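Long-range contacts in putative adenosine kinase (Schistosoma mansoni, PDB 3VAS), which probably phosphorylates adenosine to AMP with a nucleoside triphosphate as donor, as a ribokinase-family (pfkB) adenosine kinase: residues 179-184 and 207-212; 195-200 and 227-232; 130-135 and 159-164; 37-42 and 68-73. One frame throughout, in Å; residues are numbered along the deposited sequence.

Along the chain, contact 4 (37-42 with 68-73) closes first, contact 3 (130-135 with 159-164) follows, and contacts 1 and 2 come last, interleaved with each other. Contacts 1 and 2 are neighbours, their centres about 11 Å apart: F210 and F212 of 207-212 pack on M230, and I184 on M196. Helix 189-205 carries one side of contact 2 and links the two strands of contact 1; its K198 also touches L164 of contact 3. Contact 4 lies about 37 Å from contact 1, centre to centre, on the opposite side of the chain's centre. Strand 27-40 carries part of contact 4 and pairs with strand 181-185 of contact 1, so the two reach the same sheet.

Contact 1: 179-184 and 207-212; sequences AQVYYI and EKLFCF
K208 reaches across to 179-184 just before its strand begins, and its ammonium closes on two oxygens there: NZ gives a hydrogen bond of 2.7 Å to A179 O and another of 3.0 Å to Y182 OH. Beyond CG the lysine chain is fully extended, which carries NZ past the phenol ring; the lysine crosses the ring obliquely, with CD at the ring edge near its plane, 3.6 Å from Y182 CE2. H202 NE2 and E177 O are also within bonding distance of NZ, so its three N-H are shared among four acceptors. The Y182 hydroxyl also bonds to V176 O. With CG set beside the backbone N (chi1 -51°), Y182 rests its CB 3.7 Å from F210 CD1.

I184 is the third large contributor. Its CD1 sits 3.7 Å from F210 CE1, so F210 is touched by both Y182 and I184 on the same face of the sheet. On the other face V181 lies alongside L209, and Y183 CD1 meets C211 CB at the ring edge.

Between these side chains the backbones pair in parallel register. Y182 N bonds to L209 O at 2.7 Å and C211 N to Y182 O at 2.8 Å, with L209 N to Q180 O and I184 N to C211 O extending the ladder. The directions of the two strands differ by 15°. They belong to the beta-alpha-beta unit 181-185, 189-205, 209-213 of the ribokinase fold: helix 189-205 packs on Y182 and F210, strand 27-40 flanks 181-185, and helix 224-231 lies against F210 and F212.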
loop_
_atom_site.group_PDB
_atom_site.type_symbol
_atom_site.label_atom_id
_atom_site.label_comp_id
_atom_site.label_asym_id
_atom_site.label_seq_id
_atom_site.Cartn_x
_atom_site.Cartn_y
_atom_site.Cartn_z
ATOM N N ALA A 179 -7.167 -2.070 -17.944
ATOM C CA ALA A 179 -7.562 -2.256 -16.547
ATOM C C ALA A 179 -8.907 -1.604 -16.252
ATOM O O ALA A 179 -9.252 -0.580 -16.837
ATOM C CB ALA A 179 -6.497 -1.718 -15.608
ATOM N N GLN A 180 -9.666 -2.207 -15.344
ATOM C CA GLN A 180 -10.938 -1.635 -14.910
ATOM C C GLN A 180 -10.814 -1.192 -13.465
ATOM O O GLN A 180 -11.658 -0.453 -12.951
ATOM C CB GLN A 180 -12.071 -2.652 -15.060
ATOM C CG GLN A 180 -12.316 -3.085 -16.498
ATOM C CD GLN A 180 -12.671 -1.917 -17.398
ATOM O OE1 GLN A 180 -12.137 -1.781 -18.500
ATOM N NE2 GLN A 180 -13.579 -1.065 -16.932
ATOM N N VAL A 181 -9.744 -1.654 -12.822
ATOM C CA VAL A 181 -9.493 -1.386 -11.409
ATOM C C VAL A 181 -8.044 -0.964 -11.191
ATOM O O VAL A 181 -7.124 -1.600 -11.705
ATOM C CB VAL A 181 -9.774 -2.637 -10.548
ATOM C CG1 VAL A 181 -9.425 -2.376 -9.085
ATOM C CG2 VAL A 181 -11.231 -3.071 -10.692
ATOM N N TYR A 182 -7.842 0.110 -10.434
ATOM C CA TYR A 182 -6.495 0.556 -10.093
ATOM C C TYR A 182 -6.272 0.578 -8.586
ATOM O O TYR A 182 -7.177 0.906 -7.814
ATOM C CB TYR A 182 -6.211 1.942 -10.676
ATOM C CG TYR A 182 -6.515 2.050 -12.149
ATOM C CD1 TYR A 182 -5.606 1.606 -13.100
ATOM C CD2 TYR A 182 -7.713 2.587 -12.591
ATOM C CE1 TYR A 182 -5.882 1.698 -14.450
ATOM C CE2 TYR A 182 -8.000 2.681 -13.939
ATOM C CZ TYR A 182 -7.081 2.236 -14.863
ATOM O OH TYR A 182 -7.363 2.330 -16.208
ATOM N N TYR A 183 -5.067 0.203 -8.174
ATOM C CA TYR A 183 -4.644 0.388 -6.799
ATOM C C TYR A 183 -3.303 1.108 -6.776
ATOM O O TYR A 183 -2.308 0.584 -7.278
ATOM C CB TYR A 183 -4.522 -0.947 -6.057
ATOM C CG TYR A 183 -4.136 -0.768 -4.603
ATOM C CD1 TYR A 183 -5.098 -0.480 -3.635
ATOM C CD2 TYR A 183 -2.809 -0.858 -4.197
ATOM C CE1 TYR A 183 -4.751 -0.300 -2.303
ATOM C CE2 TYR A 183 -2.449 -0.675 -2.870
ATOM C CZ TYR A 183 -3.422 -0.401 -1.927
ATOM O OH TYR A 183 -3.063 -0.231 -0.608
ATOM N N ILE A 184 -3.280 2.312 -6.212
ATOM C CA ILE A 184 -2.026 3.023 -5.991
ATOM C C ILE A 184 -1.958 3.564 -4.563
ATOM O O ILE A 184 -2.855 4.283 -4.113
ATOM C CB ILE A 184 -1.833 4.197 -6.974
ATOM C CG1 ILE A 184 -2.103 3.766 -8.418
ATOM C CG2 ILE A 184 -0.421 4.763 -6.851
ATOM C CD1 ILE A 184 -1.995 4.907 -9.414
ATOM N N GLU A 207 -14.890 6.115 -15.913
ATOM C CA GLU A 207 -15.752 5.512 -14.894
ATOM C C GLU A 207 -15.240 4.159 -14.410
ATOM O O GLU A 207 -16.005 3.206 -14.263
ATOM C CB GLU A 207 -17.198 5.397 -15.386
ATOM C CG GLU A 207 -17.996 6.689 -15.259
ATOM C CD GLU A 207 -18.092 7.171 -13.818
ATOM O OE1 GLU A 207 -18.686 6.450 -12.985
ATOM O OE2 GLU A 207 -17.565 8.265 -13.514
ATOM N N LYS A 208 -13.938 4.086 -14.168
ATOM C CA LYS A 208 -13.322 2.880 -13.643
ATOM C C LYS A 208 -13.210 2.966 -12.127
ATOM O O LYS A 208 -13.668 3.934 -11.518
ATOM C CB LYS A 208 -11.947 2.666 -14.277
ATOM C CG LYS A 208 -11.993 2.473 -15.787
ATOM C CD LYS A 208 -10.603 2.275 -16.368
ATOM C CE LYS A 208 -10.650 2.067 -17.876
ATOM N NZ LYS A 208 -9.331 1.653 -18.423
ATOM N N LEU A 209 -12.600 1.956 -11.519
ATOM C CA LEU A 209 -12.481 1.911 -10.066
ATOM C C LEU A 209 -11.064 2.231 -9.607
ATOM O O LEU A 209 -10.146 1.436 -9.803
ATOM C CB LEU A 209 -12.896 0.536 -9.537
ATOM C CG LEU A 209 -13.037 0.459 -8.017
ATOM C CD1 LEU A 209 -14.345 1.123 -7.566
ATOM C CD2 LEU A 209 -12.952 -0.982 -7.530
ATOM N N PHE A 210 -10.891 3.390 -8.982
ATOM C CA PHE A 210 -9.579 3.798 -8.500
ATOM C C PHE A 210 -9.507 3.701 -6.981
ATOM O O PHE A 210 -10.261 4.365 -6.275
ATOM C CB PHE A 210 -9.251 5.224 -8.954
ATOM C CG PHE A 210 -7.821 5.628 -8.694
ATOM C CD1 PHE A 210 -6.850 5.440 -9.665
ATOM C CD2 PHE A 210 -7.450 6.184 -7.479
ATOM C CE1 PHE A 210 -5.535 5.805 -9.433
ATOM C CE2 PHE A 210 -6.137 6.552 -7.238
ATOM C CZ PHE A 210 -5.176 6.358 -8.218
ATOM N N CYS A 211 -8.580 2.885 -6.485
ATOM C CA CYS A 211 -8.430 2.662 -5.051
ATOM C C CYS A 211 -7.139 3.282 -4.531
ATOM O O CYS A 211 -6.070 3.091 -5.110
ATOM C CB CYS A 211 -8.463 1.162 -4.739
ATOM S SG CYS A 211 -9.887 0.297 -5.466
ATOM N N PHE A 212 -7.246 4.019 -3.429
ATOM C CA PHE A 212 -6.145 4.830 -2.928
ATOM C C PHE A 212 -5.906 4.556 -1.449
ATOM O O PHE A 212 -6.854 4.438 -0.672
ATOM C CB PHE A 212 -6.463 6.310 -3.161
ATOM C CG PHE A 212 -5.382 7.255 -2.700
ATOM C CD1 PHE A 212 -4.132 7.250 -3.302
ATOM C CD2 PHE A 212 -5.628 8.164 -1.684
ATOM C CE1 PHE A 212 -3.137 8.123 -2.884
ATOM C CE2 PHE A 212 -4.639 9.042 -1.256
ATOM C CZ PHE A 212 -3.391 9.021 -1.858
#

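Contact 2: 195-200 and 227-232; sequences GMLKIA and VDEMIS
Two methionines do most of the apolar work here: M196 CE and M230 CE meet methyl to methyl, 3.6 Å apart. M196 CE also lies 4.0 Å from M230 SD, so the methyl of one thioether rests against the sulfur of the other. M230 folds back on itself at chi2 and chi3 (-54° and -64°), and this hook turns its CE toward helix 189-205. There the same methyl comes to 4.0 Å from A200 CB, lying against the helix beside M196 and A200.

The segments' helix axes stay 10.7 Å apart and run in roughly the same direction, at 22°, so long side chains have to bridge them. Both helices pack on strand 209-213, as expected for the alpha/beta core of a ribokinase-like kinase: F210 touches A200 and M230, while F212 touches M196 and M230. M230 thus touches the other helix as well as both phenylalanines of the strand.

The other kind is plain van der Waals contact, L197 against the carboxylate of E229. L197 CD1 lies 3.9 Å from E229 CD, and L197 CD2 is 4.0 Å from E229 OE1; the two side chains cross at about a right angle. E229 is extended beyond CG, and its carboxylate takes its polar partner from the phenol of Y193, one turn before L197, through OE1.

Within 227-232, S232 OG donates to E229 O at 2.6 Å, a bond from side chain to backbone that returns to the residue whose carboxylate meets L197.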
loop_
_atom_site.group_PDB
_atom_site.type_symbol
_atom_site.label_atom_id
_atom_site.label_comp_id
_atom_site.label_asym_id
_atom_site.label_seq_id
_atom_site.Cartn_x
_atom_site.Cartn_y
_atom_site.Cartn_z
ATOM N N GLY A 195 2.600 10.517 -12.869
ATOM C CA GLY A 195 2.055 9.287 -13.411
ATOM C C GLY A 195 0.779 8.855 -12.707
ATOM O O GLY A 195 -0.206 8.492 -13.352
ATOM N N MET A 196 0.782 8.894 -11.380
ATOM C CA MET A 196 -0.397 8.447 -10.650
ATOM C C MET A 196 -1.570 9.401 -10.869
ATOM O O MET A 196 -2.720 8.976 -10.898
ATOM C CB MET A 196 -0.094 8.221 -9.164
ATOM C CG MET A 196 0.217 9.462 -8.372
ATOM S SD MET A 196 0.834 9.051 -6.725
ATOM C CE MET A 196 -0.619 8.345 -5.962
ATOM N N LEU A 197 -1.271 10.684 -11.056
ATOM C CA LEU A 197 -2.310 11.666 -11.362
ATOM C C LEU A 197 -2.906 11.408 -12.743
ATOM O O LEU A 197 -4.122 11.480 -12.929
ATOM C CB LEU A 197 -1.752 13.093 -11.291
ATOM C CG LEU A 197 -2.786 14.209 -11.472
ATOM C CD1 LEU A 197 -3.934 14.045 -10.484
ATOM C CD2 LEU A 197 -2.148 15.581 -11.321
ATOM N N LYS A 198 -2.043 11.108 -13.709
ATOM C CA LYS A 198 -2.493 10.809 -15.060
ATOM C C LYS A 198 -3.407 9.584 -15.070
ATOM O O LYS A 198 -4.461 9.599 -15.701
ATOM C CB LYS A 198 -1.309 10.582 -16.001
ATOM C CG LYS A 198 -1.673 10.781 -17.465
ATOM C CD LYS A 198 -0.829 9.929 -18.402
ATOM C CE LYS A 198 -1.372 10.016 -19.831
ATOM N NZ LYS A 198 -0.821 8.965 -20.731
ATOM N N ILE A 199 -3.003 8.528 -14.368
ATOM C CA ILE A 199 -3.811 7.313 -14.303
ATOM C C ILE A 199 -5.139 7.572 -13.589
ATOM O O ILE A 199 -6.180 7.077 -14.010
ATOM C CB ILE A 199 -3.053 6.156 -13.621
ATOM C CG1 ILE A 199 -1.894 5.698 -14.508
ATOM C CG2 ILE A 199 -3.989 4.983 -13.344
ATOM C CD1 ILE A 199 -1.023 4.630 -13.881
ATOM N N ALA A 200 -5.098 8.367 -12.522
ATOM C CA ALA A 200 -6.305 8.715 -11.778
ATOM C C ALA A 200 -7.328 9.450 -12.650
ATOM O O ALA A 200 -8.525 9.167 -12.588
ATOM C CB ALA A 200 -5.955 9.543 -10.547
ATOM N N VAL A 227 -2.487 14.385 -1.506
ATOM C CA VAL A 227 -3.419 13.411 -0.938
ATOM C C VAL A 227 -4.860 13.800 -1.267
ATOM O O VAL A 227 -5.651 12.968 -1.715
ATOM C CB VAL A 227 -3.254 13.256 0.596
ATOM C CG1 VAL A 227 -4.379 12.385 1.173
ATOM C CG2 VAL A 227 -1.882 12.669 0.940
ATOM N N ASP A 228 -5.192 15.069 -1.065
ATOM C CA ASP A 228 -6.552 15.529 -1.314
ATOM C C ASP A 228 -6.890 15.502 -2.796
ATOM O O ASP A 228 -8.032 15.244 -3.173
ATOM C CB ASP A 228 -6.779 16.928 -0.737
ATOM C CG ASP A 228 -6.999 16.907 0.762
ATOM O OD1 ASP A 228 -7.238 15.809 1.317
ATOM O OD2 ASP A 228 -6.941 17.989 1.382
ATOM N N GLU A 229 -5.902 15.768 -3.641
ATOM C CA GLU A 229 -6.147 15.699 -5.072
ATOM C C GLU A 229 -6.435 14.258 -5.492
ATOM O O GLU A 229 -7.360 14.005 -6.264
ATOM C CB GLU A 229 -4.987 16.280 -5.879
ATOM C CG GLU A 229 -5.266 16.289 -7.373
ATOM C CD GLU A 229 -4.322 17.185 -8.159
ATOM O OE1 GLU A 229 -3.114 17.224 -7.844
ATOM O OE2 GLU A 229 -4.797 17.854 -9.100
ATOM N N MET A 230 -5.646 13.318 -4.973
ATOM C CA MET A 230 -5.858 11.901 -5.254
ATOM C C MET A 230 -7.232 11.415 -4.775
ATOM O O MET A 230 -7.930 10.705 -5.497
ATOM C CB MET A 230 -4.742 11.050 -4.643
ATOM C CG MET A 230 -3.381 11.246 -5.307
ATOM S SD MET A 230 -3.434 11.001 -7.094
ATOM C CE MET A 230 -3.862 9.279 -7.179
ATOM N N ILE A 231 -7.613 11.804 -3.561
ATOM C CA ILE A 231 -8.926 11.453 -3.033
ATOM C C ILE A 231 -10.029 11.877 -4.004
ATOM O O ILE A 231 -11.010 11.152 -4.194
ATOM C CB ILE A 231 -9.162 12.061 -1.630
ATOM C CG1 ILE A 231 -8.227 11.406 -0.607
ATOM C CG2 ILE A 231 -10.604 11.883 -1.196
ATOM C CD1 ILE A 231 -8.352 11.973 0.792
ATOM N N SER A 232 -9.843 13.023 -4.661
ATOM C CA SER A 232 -10.880 13.548 -5.555
ATOM C C SER A 232 -11.078 12.713 -6.831
ATOM O O SER A 232 -12.038 12.930 -7.571
ATOM C CB SER A 232 -10.658 15.042 -5.874
ATOM O OG SER A 232 -9.621 15.248 -6.822
#

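Contact 3: 130-135 and 159-164; sequences QIAEEP and ACDLSL
The primary amide of Q130 bonds to the backbone of 159-164 with both its ends. Its OE1 accepts S163 N at 3.1 Å, in the carbonyl plane on a lone pair, with an N-H...O angle of 148°; NE2 gives a weak bond, 2.8 Å but bent to 121°, to D161 O. In this pfkB-family kinase the contact ties Q130, on strand 126-131, to the loop that leads from strand 150-157 into helix 164-167. With chi1 at 179° and the chain extended beyond CG, Q130 puts its amide level with the peptides on either side of L162. S163 is the N-cap of that helix, and its OG caps H166 N. The glutamine thus holds the residue that starts the helix by its backbone N.

Farther along the chain a water joins the two segments. It accepts from E133 N at 2.8 Å and donates to D161 OD2 at 2.6 Å, bridging a peptide N and a carboxylate that do not bond directly.

Packing is light. D161 and L162 both touch C106 of strand 101-107, the neighbour of strand 126-131, and L162 also reaches M30 and C192. A132 CB lies 4.1 Å from D161 OD2, and L162 CD1 comes to 3.7 Å from Q130 OE1.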
loop_
_atom_site.group_PDB
_atom_site.type_symbol
_atom_site.label_atom_id
_atom_site.label_comp_id
_atom_site.label_asym_id
_atom_site.label_seq_id
_atom_site.Cartn_x
_atom_site.Cartn_y
_atom_site.Cartn_z
ATOM N N GLN A 130 10.512 -0.355 -15.050
ATOM C CA GLN A 130 11.482 0.585 -15.577
ATOM C C GLN A 130 12.789 0.289 -14.860
ATOM O O GLN A 130 12.803 0.044 -13.653
ATOM C CB GLN A 130 11.039 2.022 -15.306
ATOM C CG GLN A 130 12.013 3.084 -15.795
ATOM C CD GLN A 130 11.542 4.482 -15.459
ATOM O OE1 GLN A 130 10.398 4.675 -15.051
ATOM N NE2 GLN A 130 12.423 5.465 -15.620
ATOM N N ILE A 131 13.887 0.269 -15.597
ATOM C CA ILE A 131 15.170 0.002 -14.969
ATOM C C ILE A 131 15.922 1.322 -14.842
ATOM O O ILE A 131 16.063 2.063 -15.818
ATOM C CB ILE A 131 15.995 -1.064 -15.738
ATOM C CG1 ILE A 131 15.531 -2.484 -15.386
ATOM C CG2 ILE A 131 17.461 -0.968 -15.370
ATOM C CD1 ILE A 131 14.112 -2.834 -15.785
ATOM N N ALA A 132 16.368 1.630 -13.628
ATOM C CA ALA A 132 17.092 2.867 -13.379
ATOM C C ALA A 132 18.498 2.813 -13.973
ATOM O O ALA A 132 19.129 1.755 -14.005
ATOM C CB ALA A 132 17.154 3.153 -11.888
ATOM N N GLU A 133 18.975 3.957 -14.456
ATOM C CA GLU A 133 20.346 4.089 -14.933
ATOM C C GLU A 133 21.331 3.762 -13.818
ATOM O O GLU A 133 21.193 4.250 -12.696
ATOM C CB GLU A 133 20.591 5.509 -15.437
ATOM C CG GLU A 133 20.025 5.784 -16.818
ATOM C CD GLU A 133 20.912 5.243 -17.920
ATOM O OE1 GLU A 133 20.431 5.113 -19.068
ATOM O OE2 GLU A 133 22.096 4.953 -17.640
ATOM N N GLU A 134 22.317 2.924 -14.125
ATOM C CA GLU A 134 23.333 2.554 -13.147
ATOM C C GLU A 134 24.145 3.797 -12.780
ATOM O O GLU A 134 24.339 4.676 -13.613
ATOM C CB GLU A 134 24.233 1.441 -13.702
ATOM C CG GLU A 134 23.461 0.238 -14.249
ATOM C CD GLU A 134 24.350 -0.970 -14.542
ATOM O OE1 GLU A 134 24.177 -1.598 -15.611
ATOM O OE2 GLU A 134 25.213 -1.301 -13.700
ATOM N N PRO A 135 24.635 3.872 -11.532
ATOM C CA PRO A 135 24.573 2.840 -10.497
ATOM C C PRO A 135 23.488 3.074 -9.442
ATOM O O PRO A 135 23.710 2.742 -8.277
ATOM C CB PRO A 135 25.943 2.974 -9.840
ATOM C CG PRO A 135 26.190 4.459 -9.868
ATOM C CD PRO A 135 25.496 4.992 -11.114
ATOM N N ALA A 159 13.404 3.535 -7.207
ATOM C CA ALA A 159 11.969 3.803 -7.298
ATOM C C ALA A 159 11.621 5.258 -7.633
ATOM O O ALA A 159 10.559 5.526 -8.195
ATOM C CB ALA A 159 11.262 3.368 -6.014
ATOM N N CYS A 160 12.511 6.188 -7.288
ATOM C CA CYS A 160 12.311 7.606 -7.593
ATOM C C CYS A 160 12.328 7.899 -9.086
ATOM O O CYS A 160 11.683 8.844 -9.546
ATOM C CB CYS A 160 13.383 8.465 -6.919
ATOM S SG CYS A 160 13.259 8.525 -5.128
ATOM N N ASP A 161 13.073 7.093 -9.837
ATOM C CA ASP A 161 13.264 7.332 -11.265
ATOM C C ASP A 161 12.063 6.942 -12.121
ATOM O O ASP A 161 12.090 7.115 -13.340
ATOM C CB ASP A 161 14.527 6.626 -11.769
ATOM C CG ASP A 161 15.781 7.463 -11.574
ATOM O OD1 ASP A 161 15.772 8.371 -10.715
ATOM O OD2 ASP A 161 16.779 7.212 -12.282
ATOM N N LEU A 162 11.014 6.417 -11.492
ATOM C CA LEU A 162 9.794 6.078 -12.220
ATOM C C LEU A 162 9.231 7.335 -12.873
ATOM O O LEU A 162 8.969 8.332 -12.197
ATOM C CB LEU A 162 8.761 5.455 -11.285
ATOM C CG LEU A 162 7.390 5.153 -11.890
ATOM C CD1 LEU A 162 7.479 4.046 -12.943
ATOM C CD2 LEU A 162 6.419 4.786 -10.785
ATOM N N SER A 163 9.063 7.293 -14.191
ATOM C CA SER A 163 8.713 8.497 -14.934
ATOM C C SER A 163 7.441 8.350 -15.749
ATOM O O SER A 163 7.019 7.245 -16.079
ATOM C CB SER A 163 9.857 8.903 -15.862
ATOM O OG SER A 163 10.051 7.930 -16.870
ATOM N N LEU A 164 6.845 9.489 -16.079
ATOM C CA LEU A 164 5.681 9.528 -16.945
ATOM C C LEU A 164 6.051 9.003 -18.333
ATOM O O LEU A 164 5.223 8.397 -19.015
ATOM C CB LEU A 164 5.148 10.960 -17.034
ATOM C CG LEU A 164 3.781 11.185 -17.676
ATOM C CD1 LEU A 164 2.720 10.301 -17.028
ATOM C CD2 LEU A 164 3.396 12.653 -17.577
HETATM O O HOH W 1 17.052 5.990 -14.594
#

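Contact 4: 37-42 and 68-73; sequences IIVDAD and DEIQKK
Strand 27-40, at 37-40, passes helix 65-70 and the turn after it, with V39 CA and I70 CA 6.9 Å apart at the nearest point of the two backbones. I70 to K73 form a type I turn, closed by K73 N to I70 O at 3.0 Å, and the chain then runs on toward strand 77-81, which pairs antiparallel with 27-40. In this ribokinase-like kinase the contact thus joins strand 27-40 to the helix-turn element that precedes strand 77-81.

I70 points its branches at two strand residues. I70 CG2 touches V39 CG1 at 3.9 Å, while I70 CD1 runs on to I37 CG2, also 3.9 Å. I70 additionally touches A142 of strand 138-145 and M45 of helix 44-48, so it is enclosed on several sides. V39 CG2, the methyl anti to the backbone N, faces the stem of K73 instead and meets its CG at 3.7 Å.

Bent at chi2 (66°), the lysine chain then travels past D40 O to the carboxylate of D42, which comes from the opposite direction. The salt bridge is lopsided: a weak bond of 3.1 Å joins K73 NZ to D42 OD1, whereas NZ lies 2.7 Å from D42 OD2, on its syn lone pair.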
loop_
_atom_site.group_PDB
_atom_site.type_symbol
_atom_site.label_atom_id
_atom_site.label_comp_id
_atom_site.label_asym_id
_atom_site.label_seq_id
_atom_site.Cartn_x
_atom_site.Cartn_y
_atom_site.Cartn_z
ATOM N N ILE A 37 14.361 -5.307 4.451
ATOM C CA ILE A 37 15.437 -5.912 5.217
ATOM C C ILE A 37 15.018 -5.970 6.683
ATOM O O ILE A 37 15.106 -4.982 7.406
ATOM C CB ILE A 37 16.748 -5.136 5.049
ATOM C CG1 ILE A 37 17.038 -4.915 3.561
ATOM C CG2 ILE A 37 17.899 -5.866 5.740
ATOM C CD1 ILE A 37 18.358 -4.216 3.293
ATOM N N ILE A 38 14.554 -7.143 7.105
ATOM C CA ILE A 38 13.941 -7.309 8.414
ATOM C C ILE A 38 14.946 -7.797 9.447
ATOM O O ILE A 38 15.557 -8.856 9.289
ATOM C CB ILE A 38 12.757 -8.288 8.340
ATOM C CG1 ILE A 38 11.817 -7.880 7.200
ATOM C CG2 ILE A 38 12.021 -8.346 9.674
ATOM C CD1 ILE A 38 10.715 -8.877 6.931
ATOM N N VAL A 39 15.103 -7.018 10.511
ATOM C CA VAL A 39 16.124 -7.286 11.514
ATOM C C VAL A 39 15.552 -7.165 12.921
ATOM O O VAL A 39 14.716 -6.302 13.183
ATOM C CB VAL A 39 17.330 -6.319 11.347
ATOM C CG1 VAL A 39 16.857 -4.886 11.129
ATOM C CG2 VAL A 39 18.280 -6.400 12.536
ATOM N N ASP A 40 15.982 -8.055 13.811
ATOM C CA ASP A 40 15.727 -7.891 15.235
ATOM C C ASP A 40 16.618 -6.771 15.761
ATOM O O ASP A 40 17.828 -6.949 15.932
ATOM C CB ASP A 40 15.997 -9.192 15.991
ATOM C CG ASP A 40 14.955 -10.259 15.706
ATOM O OD1 ASP A 40 13.803 -9.896 15.380
ATOM O OD2 ASP A 40 15.288 -11.460 15.810
ATOM N N ALA A 41 16.015 -5.613 16.006
ATOM C CA ALA A 41 16.768 -4.420 16.369
ATOM C C ALA A 41 16.969 -4.283 17.873
ATOM O O ALA A 41 16.100 -4.650 18.667
ATOM C CB ALA A 41 16.082 -3.180 15.816
ATOM N N ASP A 42 18.125 -3.751 18.255
ATOM C CA ASP A 42 18.404 -3.430 19.647
ATOM C C ASP A 42 17.661 -2.155 20.021
ATOM O O ASP A 42 17.322 -1.349 19.155
ATOM C CB ASP A 42 19.906 -3.244 19.867
ATOM C CG ASP A 42 20.732 -4.367 19.256
ATOM O OD1 ASP A 42 20.941 -5.397 19.935
ATOM O OD2 ASP A 42 21.174 -4.214 18.095
ATOM N N ASP A 68 24.210 0.103 6.788
ATOM C CA ASP A 68 25.467 -0.569 7.098
ATOM C C ASP A 68 25.386 -1.198 8.481
ATOM O O ASP A 68 25.929 -2.277 8.717
ATOM C CB ASP A 68 26.639 0.411 7.046
ATOM C CG ASP A 68 27.010 0.809 5.629
ATOM O OD1 ASP A 68 26.866 -0.031 4.716
ATOM O OD2 ASP A 68 27.447 1.965 5.431
ATOM N N GLU A 69 24.691 -0.518 9.388
ATOM C CA GLU A 69 24.606 -0.960 10.774
ATOM C C GLU A 69 23.836 -2.272 10.941
ATOM O O GLU A 69 24.321 -3.197 11.594
ATOM C CB GLU A 69 24.003 0.133 11.660
ATOM C CG GLU A 69 24.091 -0.178 13.145
ATOM C CD GLU A 69 23.888 1.046 14.022
ATOM O OE1 GLU A 69 23.338 2.056 13.530
ATOM O OE2 GLU A 69 24.282 0.998 15.206
ATOM N N ILE A 70 22.645 -2.361 10.357
ATOM C CA ILE A 70 21.847 -3.581 10.486
ATOM C C ILE A 70 22.454 -4.737 9.694
ATOM O O ILE A 70 22.124 -5.897 9.924
ATOM C CB ILE A 70 20.387 -3.379 10.042
ATOM C CG1 ILE A 70 20.319 -3.112 8.538
ATOM C CG2 ILE A 70 19.733 -2.262 10.836
ATOM C CD1 ILE A 70 18.914 -2.927 8.025
ATOM N N GLN A 71 23.349 -4.415 8.766
ATOM C CA GLN A 71 24.005 -5.431 7.953
ATOM C C GLN A 71 25.050 -6.190 8.770
ATOM O O GLN A 71 25.605 -7.193 8.319
ATOM C CB GLN A 71 24.643 -4.794 6.715
ATOM C CG GLN A 71 24.743 -5.725 5.520
ATOM C CD GLN A 71 23.389 -6.262 5.082
ATOM O OE1 GLN A 71 23.232 -7.463 4.853
ATOM N NE2 GLN A 71 22.406 -5.374 4.957
ATOM N N LYS A 72 25.309 -5.706 9.980
ATOM C CA LYS A 72 26.238 -6.362 10.888
ATOM C C LYS A 72 25.484 -7.332 11.790
ATOM O O LYS A 72 26.083 -8.109 12.533
ATOM C CB LYS A 72 26.986 -5.321 11.721
ATOM C CG LYS A 72 27.851 -4.398 10.884
ATOM C CD LYS A 72 28.402 -3.246 11.696
ATOM C CE LYS A 72 29.394 -2.444 10.872
ATOM N NZ LYS A 72 30.563 -3.278 10.469
ATOM N N LYS A 73 24.162 -7.276 11.714
ATOM C CA LYS A 73 23.310 -8.149 12.502
ATOM C C LYS A 73 23.136 -9.485 11.793
ATOM O O LYS A 73 23.069 -9.540 10.565
ATOM C CB LYS A 73 21.944 -7.493 12.712
ATOM C CG LYS A 73 21.383 -7.663 14.107
ATOM C CD LYS A 73 22.236 -6.930 15.127
ATOM C CE LYS A 73 21.710 -7.138 16.539
ATOM N NZ LYS A 73 22.559 -6.453 17.554
#